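Local coordinates for uncharacterized protein (Streptococcus pneumoniae, PDB 3LFT) that probably serves as the substrate-binding protein of an ABC transporter, holding L-tryptophan in the cleft between its two lobes, at residues A[6-11]-A[71-76]; A[14-19]-A[67-72]; A[42-45]-A[50-53]; A[87-92]-A[241-246]. One frame throughout, in Å; residues are numbered along the deposited sequence.

Overall arrangement
From the N terminus, the end of strand 3-9 and Phe-10 just beyond it pack in contact 1 on the start of helix 71-80, closing a long loop. Helix 14-29, next in the chain, closes a slightly shorter one in contact 2, against the end of strand 65-69; the two contacts share Thr-71 and Pro-72. Within both loops, contact 3 makes a short turn from edge strand 37-43 into helix 48-58. Contact 4 opens only after these have closed and spans 148 residues, bringing helix 236-251 back against strand 86-89. All four sit on the six-stranded parallel sheet of one lobe, and contacts 1, 2 and 4 also touch the bound tryptophan.

Contact 1: residues A[6-11]-A[71-76]; sequences GVLQFV and TPAAQG. With TRP (tryptophan), chain C.
Phe-10 offers one face of its ring to Pro-72, whose CB sits 3.6 Å from the ring centroid and 18° off the ring normal, a CH-pi contact over the face. This CB is offset toward the rim, by CD1 and CE1, while the proline CG ranges over the CE2 side, CG to CE2 being 3.8 Å. With CG of Phe-10 anti to the backbone N (chi1 173°), the ring swings out beyond the end of its strand and meets the first turn of the helix. Beside this pair Ala-73 points its methyl at the strand itself. Its CB is 3.4 Å from Leu-8 O and 3.9 Å from Leu-8 CD2, and it also faces the CB of Phe-10; the small side chain lets the two backbones come close.

Strand 3-9 and helix 71-80 belong to the parallel beta sheet and flanking helices of one alpha/beta lobe of a type I periplasmic-binding-protein fold, and the helix lies against the sheet with its N-terminal end at the ligand cleft. There Thr-71 grips the tryptophan carboxylate at two points: its backbone N gives a nearly straight bond of 2.8 Å to TRP O (176°), and its OG1 donates to TRP OXT at 2.7 Å. The helix end would probably add a favourable field for this anion. Gln-9, pointing away from the helix, turns its amide to Val-11: NE2 reaches the carbonyl O at 3.0 Å from above the carbonyl plane, and it also bonds to Asp-17 OD1.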
loop_
_atom_site.group_PDB
_atom_site.type_symbol
_atom_site.label_atom_id
_atom_site.label_comp_id
_atom_site.label_asym_id
_atom_site.label_seq_id
_atom_site.Cartn_x
_atom_site.Cartn_y
_atom_site.Cartn_z
ATOM N N GLY A 6 -6.715 -8.402 17.920
ATOM C CA GLY A 6 -6.749 -6.955 17.802
ATOM C C GLY A 6 -6.279 -6.560 16.416
ATOM O O GLY A 6 -5.358 -7.177 15.864
ATOM N N VAL A 7 -6.924 -5.548 15.847
ATOM C CA VAL A 7 -6.583 -5.058 14.496
ATOM C C VAL A 7 -6.383 -3.555 14.552
ATOM O O VAL A 7 -7.262 -2.824 15.028
ATOM C CB VAL A 7 -7.687 -5.385 13.487
ATOM C CG1 VAL A 7 -7.383 -4.798 12.104
ATOM C CG2 VAL A 7 -7.906 -6.887 13.372
ATOM N N LEU A 8 -5.214 -3.098 14.095
ATOM C CA LEU A 8 -4.928 -1.668 13.990
ATOM C C LEU A 8 -4.808 -1.328 12.517
ATOM O O LEU A 8 -3.902 -1.813 11.827
ATOM C CB LEU A 8 -3.630 -1.294 14.736
ATOM C CG LEU A 8 -3.228 0.186 14.658
ATOM C CD1 LEU A 8 -4.265 1.090 15.334
ATOM C CD2 LEU A 8 -1.843 0.393 15.275
ATOM N N GLN A 9 -5.751 -0.521 12.029
ATOM C CA GLN A 9 -5.662 0.009 10.679
ATOM C C GLN A 9 -5.010 1.392 10.773
ATOM O O GLN A 9 -5.425 2.233 11.555
ATOM C CB GLN A 9 -7.047 0.074 10.059
ATOM C CG GLN A 9 -7.015 0.582 8.615
ATOM C CD GLN A 9 -8.364 0.453 7.945
ATOM O OE1 GLN A 9 -9.099 -0.515 8.152
ATOM N NE2 GLN A 9 -8.688 1.445 7.114
ATOM N N PHE A 10 -3.979 1.623 9.962
ATOM C CA PHE A 10 -3.190 2.834 10.141
ATOM C C PHE A 10 -4.022 4.095 9.911
ATOM O O PHE A 10 -3.908 5.052 10.671
ATOM C CB PHE A 10 -1.959 2.841 9.222
ATOM C CG PHE A 10 -1.189 4.139 9.247
ATOM C CD1 PHE A 10 -0.755 4.700 10.454
ATOM C CD2 PHE A 10 -0.913 4.812 8.059
ATOM C CE1 PHE A 10 -0.059 5.888 10.467
ATOM C CE2 PHE A 10 -0.218 6.018 8.064
ATOM C CZ PHE A 10 0.212 6.558 9.268
ATOM N N VAL A 11 -4.854 4.106 8.868
ATOM C CA VAL A 11 -5.581 5.301 8.460
ATOM C C VAL A 11 -6.723 4.838 7.581
ATOM O O VAL A 11 -6.718 3.727 7.062
ATOM C CB VAL A 11 -4.638 6.280 7.673
ATOM C CG1 VAL A 11 -4.219 5.704 6.317
ATOM C CG2 VAL A 11 -5.232 7.659 7.480
ATOM N N THR A 71 2.228 -0.439 6.914
ATOM C CA THR A 71 3.522 -0.479 7.572
ATOM C C THR A 71 3.567 0.267 8.925
ATOM O O THR A 71 4.024 -0.316 9.899
ATOM C CB THR A 71 4.645 -0.035 6.584
ATOM O OG1 THR A 71 4.789 -1.033 5.579
ATOM C CG2 THR A 71 5.988 0.137 7.281
ATOM N N PRO A 72 3.042 1.504 9.005
ATOM C CA PRO A 72 3.147 2.157 10.328
ATOM C C PRO A 72 2.367 1.438 11.427
ATOM O O PRO A 72 2.768 1.487 12.595
ATOM C CB PRO A 72 2.578 3.549 10.080
ATOM C CG PRO A 72 2.850 3.777 8.597
ATOM C CD PRO A 72 2.561 2.434 7.966
ATOM N N ALA A 73 1.261 0.784 11.078
ATOM C CA ALA A 73 0.499 0.038 12.074
ATOM C C ALA A 73 1.237 -1.215 12.519
ATOM O O ALA A 73 1.329 -1.487 13.708
ATOM C CB ALA A 73 -0.881 -0.303 11.572
ATOM N N ALA A 74 1.778 -1.977 11.572
ATOM C CA ALA A 74 2.546 -3.159 11.928
ATOM C C ALA A 74 3.780 -2.768 12.737
ATOM O O ALA A 74 4.110 -3.460 13.686
ATOM C CB ALA A 74 2.947 -3.941 10.677
ATOM N N GLN A 75 4.446 -1.671 12.373
ATOM C CA GLN A 75 5.608 -1.201 13.131
ATOM C C GLN A 75 5.220 -0.792 14.557
ATOM O O GLN A 75 5.938 -1.097 15.499
ATOM C CB GLN A 75 6.314 -0.063 12.413
ATOM C CG GLN A 75 7.074 -0.513 11.153
ATOM C CD GLN A 75 7.704 0.640 10.422
ATOM O OE1 GLN A 75 7.057 1.653 10.185
ATOM N NE2 GLN A 75 8.949 0.473 9.993
ATOM N N GLY A 76 4.064 -0.140 14.714
ATOM C CA GLY A 76 3.620 0.211 16.066
ATOM C C GLY A 76 3.415 -1.013 16.938
ATOM O O GLY A 76 3.828 -1.047 18.103
HETATM N N TRP C . 1.583 -1.508 1.458
HETATM C CA TRP C . 1.364 -0.242 2.218
HETATM C C TRP C . 2.325 -0.158 3.359
HETATM O O TRP C . 2.091 0.585 4.316
HETATM C CB TRP C . -0.095 -0.169 2.696
HETATM C CG TRP C . -1.059 -0.172 1.536
HETATM C CD1 TRP C . -1.796 -1.248 1.042
HETATM C CD2 TRP C . -1.378 0.972 0.675
HETATM N NE1 TRP C . -2.539 -0.840 -0.040
HETATM C CE2 TRP C . -2.324 0.447 -0.315
HETATM C CE3 TRP C . -0.940 2.275 0.654
HETATM C CZ2 TRP C . -2.801 1.313 -1.283
HETATM C CZ3 TRP C . -1.434 3.117 -0.337
HETATM C CH2 TRP C . -2.358 2.627 -1.282
HETATM O OXT TRP C . 3.358 -0.843 3.331
#

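Contact 2: residues A[14-19]-A[67-72]; sequences PSLDLI and VGIATP. With TRP (tryptophan), chain C.
Leu-16 and Ile-19 rise from the first turns of helix 14-29 to meet the end of strand 65-69. The helix is the crossover of a beta-alpha-beta unit, running between parallel strands 3-9 and 37-43, and here it packs over the sheet face that carries Ile-69.

Across the two segments the contact is apolar. Ile-69 supplies its CG2 methyl, anti to the backbone N (chi1 -50° places CG1 beside that N instead), and this one methyl is shared: Leu-16 CD2 approaches it at 4.0 Å and Ile-19 CG2 at 4.1 Å. The two isoleucines lie alongside, pointing opposite ways, rather than meeting end on. The other branch of Leu-16, CD1, rests on the methyl of Ala-70, CD1 to CB being 3.9 Å. Ala-70 occupies the N-cap position of helix 71-80, and its phi is positive (87°) where strand gives way to helix.

The same side chains also wall the pocket, which is how packing and binding are joined here. Leu-16 CD2 comes within 3.6 Å of TRP CG, and Ile-19 CD1 lies 3.6 Å from TRP CD1, both on the five-membered part of the indole. Ala-70 CB touches the carboxylate at TRP O. From the same side of the indole, farther along its six-membered ring, Ser-15 lays its CB 3.4 Å from TRP CZ2.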
loop_
_atom_site.group_PDB
_atom_site.type_symbol
_atom_site.label_atom_id
_atom_site.label_comp_id
_atom_site.label_asym_id
_atom_site.label_seq_id
_atom_site.Cartn_x
_atom_site.Cartn_y
_atom_site.Cartn_z
ATOM N N PRO A 14 -9.301 4.115 0.907
ATOM C CA PRO A 14 -10.176 2.998 0.485
ATOM C C PRO A 14 -9.481 1.665 0.308
ATOM O O PRO A 14 -10.079 0.617 0.566
ATOM C CB PRO A 14 -10.759 3.476 -0.847
ATOM C CG PRO A 14 -10.770 4.984 -0.713
ATOM C CD PRO A 14 -9.535 5.333 0.104
ATOM N N SER A 15 -8.214 1.690 -0.090
ATOM C CA SER A 15 -7.470 0.432 -0.233
ATOM C C SER A 15 -7.366 -0.326 1.089
ATOM O O SER A 15 -7.578 -1.537 1.139
ATOM C CB SER A 15 -6.075 0.682 -0.798
ATOM O OG SER A 15 -6.128 1.326 -2.062
ATOM N N LEU A 16 -7.079 0.389 2.173
ATOM C CA LEU A 16 -6.987 -0.281 3.467
ATOM C C LEU A 16 -8.334 -0.817 3.924
ATOM O O LEU A 16 -8.394 -1.896 4.527
ATOM C CB LEU A 16 -6.345 0.593 4.552
ATOM C CG LEU A 16 -4.950 1.164 4.257
ATOM C CD1 LEU A 16 -4.348 1.747 5.525
ATOM C CD2 LEU A 16 -3.970 0.159 3.646
ATOM N N ASP A 17 -9.404 -0.081 3.660
ATOM C CA ASP A 17 -10.741 -0.574 3.989
ATOM C C ASP A 17 -11.041 -1.889 3.265
ATOM O O ASP A 17 -11.618 -2.805 3.850
ATOM C CB ASP A 17 -11.804 0.455 3.611
ATOM C CG ASP A 17 -11.735 1.730 4.427
ATOM O OD1 ASP A 17 -11.234 1.739 5.561
ATOM O OD2 ASP A 17 -12.306 2.730 3.948
ATOM N N LEU A 18 -10.625 -1.995 2.002
ATOM C CA LEU A 18 -10.842 -3.211 1.220
ATOM C C LEU A 18 -9.975 -4.376 1.723
ATOM O O LEU A 18 -10.451 -5.524 1.780
ATOM C CB LEU A 18 -10.633 -2.936 -0.272
ATOM C CG LEU A 18 -10.966 -4.055 -1.253
ATOM C CD1 LEU A 18 -12.355 -4.682 -1.057
ATOM C CD2 LEU A 18 -10.826 -3.501 -2.665
ATOM N N ILE A 19 -8.735 -4.090 2.115
ATOM C CA ILE A 19 -7.913 -5.097 2.774
ATOM C C ILE A 19 -8.607 -5.620 4.036
ATOM O O ILE A 19 -8.670 -6.842 4.249
ATOM C CB ILE A 19 -6.508 -4.549 3.075
ATOM C CG1 ILE A 19 -5.780 -4.304 1.749
ATOM C CG2 ILE A 19 -5.725 -5.509 3.983
ATOM C CD1 ILE A 19 -4.520 -3.490 1.939
ATOM N N VAL A 67 -2.964 -7.519 14.477
ATOM C CA VAL A 67 -2.844 -7.360 13.029
ATOM C C VAL A 67 -2.634 -5.897 12.729
ATOM O O VAL A 67 -3.417 -5.070 13.204
ATOM C CB VAL A 67 -4.144 -7.825 12.304
ATOM C CG1 VAL A 67 -3.974 -7.748 10.784
ATOM C CG2 VAL A 67 -4.523 -9.256 12.722
ATOM N N GLY A 68 -1.594 -5.574 11.971
ATOM C CA GLY A 68 -1.345 -4.196 11.573
ATOM C C GLY A 68 -1.563 -4.021 10.089
ATOM O O GLY A 68 -0.857 -4.629 9.274
ATOM N N ILE A 69 -2.556 -3.206 9.741
ATOM C CA ILE A 69 -2.847 -2.895 8.330
ATOM C C ILE A 69 -2.073 -1.646 7.950
ATOM O O ILE A 69 -2.342 -0.563 8.480
ATOM C CB ILE A 69 -4.372 -2.692 8.058
ATOM C CG1 ILE A 69 -5.190 -3.850 8.644
ATOM C CG2 ILE A 69 -4.594 -2.560 6.540
ATOM C CD1 ILE A 69 -6.720 -3.721 8.446
ATOM N N ALA A 70 -1.095 -1.857 7.058
ATOM C CA ALA A 70 -0.110 -0.871 6.570
ATOM C C ALA A 70 1.102 -0.812 7.493
ATOM O O ALA A 70 1.021 -1.109 8.695
ATOM C CB ALA A 70 -0.728 0.538 6.327
ATOM N N THR A 71 2.228 -0.439 6.914
ATOM C CA THR A 71 3.522 -0.479 7.572
ATOM C C THR A 71 3.567 0.267 8.925
ATOM O O THR A 71 4.024 -0.316 9.899
ATOM C CB THR A 71 4.645 -0.035 6.584
ATOM O OG1 THR A 71 4.789 -1.033 5.579
ATOM C CG2 THR A 71 5.988 0.137 7.281
ATOM N N PRO A 72 3.042 1.504 9.005
ATOM C CA PRO A 72 3.147 2.157 10.328
ATOM C C PRO A 72 2.367 1.438 11.427
ATOM O O PRO A 72 2.768 1.487 12.595
ATOM C CB PRO A 72 2.578 3.549 10.080
ATOM C CG PRO A 72 2.850 3.777 8.597
ATOM C CD PRO A 72 2.561 2.434 7.966
HETATM N N TRP C . 1.583 -1.508 1.458
HETATM C CA TRP C . 1.364 -0.242 2.218
HETATM C C TRP C . 2.325 -0.158 3.359
HETATM O O TRP C . 2.091 0.585 4.316
HETATM C CB TRP C . -0.095 -0.169 2.696
HETATM C CG TRP C . -1.059 -0.172 1.536
HETATM C CD1 TRP C . -1.796 -1.248 1.042
HETATM C CD2 TRP C . -1.378 0.972 0.675
HETATM N NE1 TRP C . -2.539 -0.840 -0.040
HETATM C CE2 TRP C . -2.324 0.447 -0.315
HETATM C CE3 TRP C . -0.940 2.275 0.654
HETATM C CZ2 TRP C . -2.801 1.313 -1.283
HETATM C CZ3 TRP C . -1.434 3.117 -0.337
HETATM C CH2 TRP C . -2.358 2.627 -1.282
HETATM O OXT TRP C . 3.358 -0.843 3.331
#

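Contact 3: residues A[42-45]-A[50-53]; sequences MNSE and KVAT
Ser-44 lays its CB and OG against the CG2 methyl of Val-51, with OG 3.4 Å and CB 3.6 Å from CG2. The serine oxygen stands between its backbone N and carbonyl carbon (chi1 47°), and from there it hydrogen-bonds to Phe-10 O and, weakly, to Gln-9 O. A buried hydroxyl is thus satisfied by the backbone of the neighbouring strand end while the valine methyl packs beside it. Val-51 itself touches the Phe-10 side chain as well, so methyl, hydroxyl and ring gather at one point.

Lys-50 lies beside the serine's carbonyl. The first part of its chain runs along that group: CB is 3.5 Å from Ser-44 O, and CD is again 3.5 Å from that oxygen, with CB also 3.8 Å from Ser-44 CB. The contact is made by CB, CG and CD; beyond them the chain bends (chi4 -66°) and the amino end leads away from 42-45 on the exposed side.

Just behind, Asn-43 shapes the turn. Its OD1 accepts from the backbone N of Glu-45 at 2.8 Å, the donor lying in the carbonyl plane, which makes an Asx turn where the chain leaves the strand. The whole is the tight beta-to-alpha connection at the C-terminal end of strand 37-43, the outermost strand of the parallel sheet, leading into helix 48-58.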
loop_
_atom_site.group_PDB
_atom_site.type_symbol
_atom_site.label_atom_id
_atom_site.label_comp_id
_atom_site.label_asym_id
_atom_site.label_seq_id
_atom_site.Cartn_x
_atom_site.Cartn_y
_atom_site.Cartn_z
HETATM N N MSE A 42 -9.295 -0.991 15.734
HETATM C CA MSE A 42 -8.962 0.402 15.987
HETATM C C MSE A 42 -8.333 1.023 14.745
HETATM O O MSE A 42 -7.665 0.331 13.978
HETATM C CB MSE A 42 -7.977 0.518 17.156
HETATM C CG MSE A 42 -8.418 -0.201 18.430
HETATM SE SE MSE A 42 -7.339 0.316 19.961
HETATM C CE MSE A 42 -8.286 1.969 20.363
ATOM N N ASN A 43 -8.536 2.326 14.568
ATOM C CA ASN A 43 -7.983 3.061 13.432
ATOM C C ASN A 43 -7.226 4.278 13.973
ATOM O O ASN A 43 -7.788 5.129 14.661
ATOM C CB ASN A 43 -9.127 3.496 12.505
ATOM C CG ASN A 43 -8.638 4.065 11.192
ATOM O OD1 ASN A 43 -7.654 4.790 11.152
ATOM N ND2 ASN A 43 -9.342 3.740 10.105
ATOM N N SER A 44 -5.924 4.319 13.710
ATOM C CA SER A 44 -5.066 5.403 14.199
ATOM C C SER A 44 -5.146 6.704 13.380
ATOM O O SER A 44 -4.503 7.703 13.756
ATOM C CB SER A 44 -3.626 4.929 14.373
ATOM O OG SER A 44 -3.185 4.214 13.230
ATOM N N GLU A 45 -5.953 6.712 12.310
ATOM C CA GLU A 45 -6.267 7.973 11.626
ATOM C C GLU A 45 -5.009 8.662 11.078
ATOM O O GLU A 45 -4.945 9.890 11.003
ATOM C CB GLU A 45 -6.986 8.942 12.590
ATOM C CG GLU A 45 -8.158 8.358 13.370
ATOM C CD GLU A 45 -9.295 7.972 12.464
ATOM O OE1 GLU A 45 -9.019 7.715 11.278
ATOM O OE2 GLU A 45 -10.452 7.924 12.932
ATOM N N LYS A 50 -1.507 8.234 17.930
ATOM C CA LYS A 50 -2.536 7.221 18.075
ATOM C C LYS A 50 -1.955 5.832 17.811
ATOM O O LYS A 50 -2.333 4.858 18.454
ATOM C CB LYS A 50 -3.731 7.512 17.168
ATOM C CG LYS A 50 -4.483 8.779 17.594
ATOM C CD LYS A 50 -5.715 9.026 16.724
ATOM C CE LYS A 50 -6.270 10.438 16.893
ATOM N NZ LYS A 50 -6.803 10.674 18.256
ATOM N N VAL A 51 -1.024 5.723 16.862
ATOM C CA VAL A 51 -0.371 4.437 16.631
ATOM C C VAL A 51 0.253 3.941 17.931
ATOM O O VAL A 51 0.074 2.789 18.312
ATOM C CB VAL A 51 0.676 4.494 15.521
ATOM C CG1 VAL A 51 1.464 3.182 15.446
ATOM C CG2 VAL A 51 0.015 4.778 14.203
ATOM N N ALA A 52 0.980 4.817 18.626
ATOM C CA ALA A 52 1.651 4.402 19.859
ATOM C C ALA A 52 0.645 4.028 20.955
ATOM O O ALA A 52 0.773 2.981 21.584
ATOM C CB ALA A 52 2.615 5.499 20.347
ATOM N N THR A 53 -0.352 4.873 21.173
ATOM C CA THR A 53 -1.298 4.626 22.248
ATOM C C THR A 53 -2.159 3.391 21.976
ATOM O O THR A 53 -2.347 2.538 22.848
ATOM C CB THR A 53 -2.134 5.883 22.485
ATOM O OG1 THR A 53 -1.250 6.916 22.968
ATOM C CG2 THR A 53 -3.210 5.641 23.507
#

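Contact 4: residues A[87-92]-A[241-246]; sequences IMAAIT and VATGKM. With TRP (tryptophan), chain C.
Thr-243 is the residue of helix 236-251 that meets the strand most fully, and it does so with both branches. The apolar part comes first: its CG2 methyl lies 3.7 Å from Ala-89 CB and 4.0 Å from Ile-87 CG2, slotting beside two strand residues two positions apart. CG2 is anti to the backbone N (chi1 -59° places OG1 beside that N, anti to the carbonyl carbon), which leaves the hydroxyl beside Ala-89 CA, OG1 to CA being 3.7 Å. That oxygen bonds to Leu-239 O, one turn back, which satisfies the hydroxyl within its own helix.

Polar contacts belong to the loop just after the strand, where it holds the backbone end of the ligand. The amino group of the tryptophan donates from TRP N to Ala-90 O at 2.8 Å and to Thr-92 OG1, also at 2.8 Å. Thr-92 N in turn donates to TRP OXT at 3.0 Å (162°), the carboxylate oxygen that Thr-71 OG1 holds too. Asp-115 adds OD2 to the ligand's partners and its backbone O to those of Thr-92 OG1.

In the lobe, strand residues 87-89 and helix residues 241-246 run nearly antiparallel, their axes 8.7 Å apart at the closest and at an angle of 172°. Thr-243 also touches Val-113 on adjacent strand 110-115 and Ile-23 of helix 14-29, while Ile-87 reaches Ile-247 and Val-250 farther along helix 236-251.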
loop_
_atom_site.group_PDB
_atom_site.type_symbol
_atom_site.label_atom_id
_atom_site.label_comp_id
_atom_site.label_asym_id
_atom_site.label_seq_id
_atom_site.Cartn_x
_atom_site.Cartn_y
_atom_site.Cartn_z
ATOM N N ILE A 87 0.681 -9.823 12.944
ATOM C CA ILE A 87 0.465 -10.185 11.552
ATOM C C ILE A 87 0.427 -8.919 10.704
ATOM O O ILE A 87 -0.413 -8.037 10.929
ATOM C CB ILE A 87 -0.860 -10.971 11.370
ATOM C CG1 ILE A 87 -0.967 -12.148 12.348
ATOM C CG2 ILE A 87 -0.998 -11.449 9.925
ATOM C CD1 ILE A 87 0.204 -13.139 12.387
HETATM N N MSE A 88 1.341 -8.834 9.743
HETATM C CA MSE A 88 1.377 -7.746 8.793
HETATM C C MSE A 88 0.292 -7.921 7.734
HETATM O O MSE A 88 0.198 -8.987 7.111
HETATM C CB MSE A 88 2.717 -7.746 8.057
HETATM C CG MSE A 88 3.957 -7.615 8.957
HETATM SE SE MSE A 88 5.628 -7.660 7.943
HETATM C CE MSE A 88 5.463 -9.390 7.086
ATOM N N ALA A 89 -0.528 -6.878 7.545
ATOM C CA ALA A 89 -1.490 -6.874 6.437
ATOM C C ALA A 89 -1.075 -5.818 5.419
ATOM O O ALA A 89 -1.358 -4.609 5.600
ATOM C CB ALA A 89 -2.878 -6.596 6.955
ATOM N N ALA A 90 -0.414 -6.286 4.360
ATOM C CA ALA A 90 0.042 -5.439 3.253
ATOM C C ALA A 90 1.143 -4.460 3.662
ATOM O O ALA A 90 0.974 -3.236 3.634
ATOM C CB ALA A 90 -1.141 -4.719 2.574
ATOM N N ILE A 91 2.301 -5.026 4.020
ATOM C CA ILE A 91 3.512 -4.255 4.325
ATOM C C ILE A 91 4.416 -4.424 3.101
ATOM O O ILE A 91 4.845 -5.530 2.772
ATOM C CB ILE A 91 4.188 -4.811 5.597
ATOM C CG1 ILE A 91 3.521 -4.252 6.868
ATOM C CG2 ILE A 91 5.676 -4.442 5.650
ATOM C CD1 ILE A 91 1.986 -4.230 6.916
ATOM N N THR A 92 4.706 -3.319 2.420
ATOM C CA THR A 92 5.403 -3.397 1.128
ATOM C C THR A 92 6.833 -3.934 1.229
ATOM O O THR A 92 7.285 -4.697 0.376
ATOM C CB THR A 92 5.339 -2.032 0.410
ATOM O OG1 THR A 92 3.988 -1.812 -0.003
ATOM C CG2 THR A 92 6.279 -1.898 -0.780
ATOM N N VAL A 241 -7.683 -11.250 2.076
ATOM C CA VAL A 241 -8.027 -12.668 2.275
ATOM C C VAL A 241 -6.803 -13.476 2.679
ATOM O O VAL A 241 -6.861 -14.295 3.606
ATOM C CB VAL A 241 -8.681 -13.271 1.009
ATOM C CG1 VAL A 241 -8.921 -14.778 1.161
ATOM C CG2 VAL A 241 -9.999 -12.570 0.731
ATOM N N ALA A 242 -5.675 -13.223 2.025
ATOM C CA ALA A 242 -4.456 -13.961 2.346
ATOM C C ALA A 242 -4.003 -13.665 3.773
ATOM O O ALA A 242 -3.524 -14.551 4.480
ATOM C CB ALA A 242 -3.349 -13.610 1.347
ATOM N N THR A 243 -4.193 -12.419 4.215
ATOM C CA THR A 243 -3.882 -12.062 5.587
ATOM C C THR A 243 -4.814 -12.820 6.534
ATOM O O THR A 243 -4.367 -13.357 7.554
ATOM C CB THR A 243 -4.033 -10.559 5.819
ATOM O OG1 THR A 243 -3.159 -9.828 4.947
ATOM C CG2 THR A 243 -3.706 -10.190 7.256
ATOM N N GLY A 244 -6.109 -12.860 6.208
ATOM C CA GLY A 244 -7.062 -13.632 7.029
ATOM C C GLY A 244 -6.631 -15.073 7.206
ATOM O O GLY A 244 -6.695 -15.636 8.314
ATOM N N LYS A 245 -6.228 -15.700 6.114
ATOM C CA LYS A 245 -5.782 -17.074 6.201
ATOM C C LYS A 245 -4.540 -17.262 7.038
ATOM O O LYS A 245 -4.442 -18.257 7.760
ATOM C CB LYS A 245 -5.628 -17.666 4.813
ATOM C CG LYS A 245 -7.008 -17.848 4.195
ATOM C CD LYS A 245 -6.991 -18.399 2.795
ATOM C CE LYS A 245 -8.421 -18.527 2.282
ATOM N NZ LYS A 245 -9.219 -19.535 3.033
HETATM N N MSE A 246 -3.597 -16.322 6.997
HETATM C CA MSE A 246 -2.401 -16.402 7.859
HETATM C C MSE A 246 -2.760 -16.168 9.322
HETATM O O MSE A 246 -2.173 -16.818 10.187
HETATM C CB MSE A 246 -1.310 -15.430 7.404
HETATM C CG MSE A 246 -0.788 -15.793 6.018
HETATM SE SE MSE A 246 0.758 -14.758 5.518
HETATM C CE MSE A 246 2.068 -15.668 6.622
HETATM N N TRP C . 1.583 -1.508 1.458
HETATM C CA TRP C . 1.364 -0.242 2.218
HETATM C C TRP C . 2.325 -0.158 3.359
HETATM O O TRP C . 2.091 0.585 4.316
HETATM C CB TRP C . -0.095 -0.169 2.696
HETATM C CG TRP C . -1.059 -0.172 1.536
HETATM C CD1 TRP C . -1.796 -1.248 1.042
HETATM C CD2 TRP C . -1.378 0.972 0.675
HETATM N NE1 TRP C . -2.539 -0.840 -0.040
HETATM C CE2 TRP C . -2.324 0.447 -0.315
HETATM C CE3 TRP C . -0.940 2.275 0.654
HETATM C CZ2 TRP C . -2.801 1.313 -1.283
HETATM C CZ3 TRP C . -1.434 3.117 -0.337
HETATM C CH2 TRP C . -2.358 2.627 -1.282
HETATM O OXT TRP C . 3.358 -0.843 3.331
#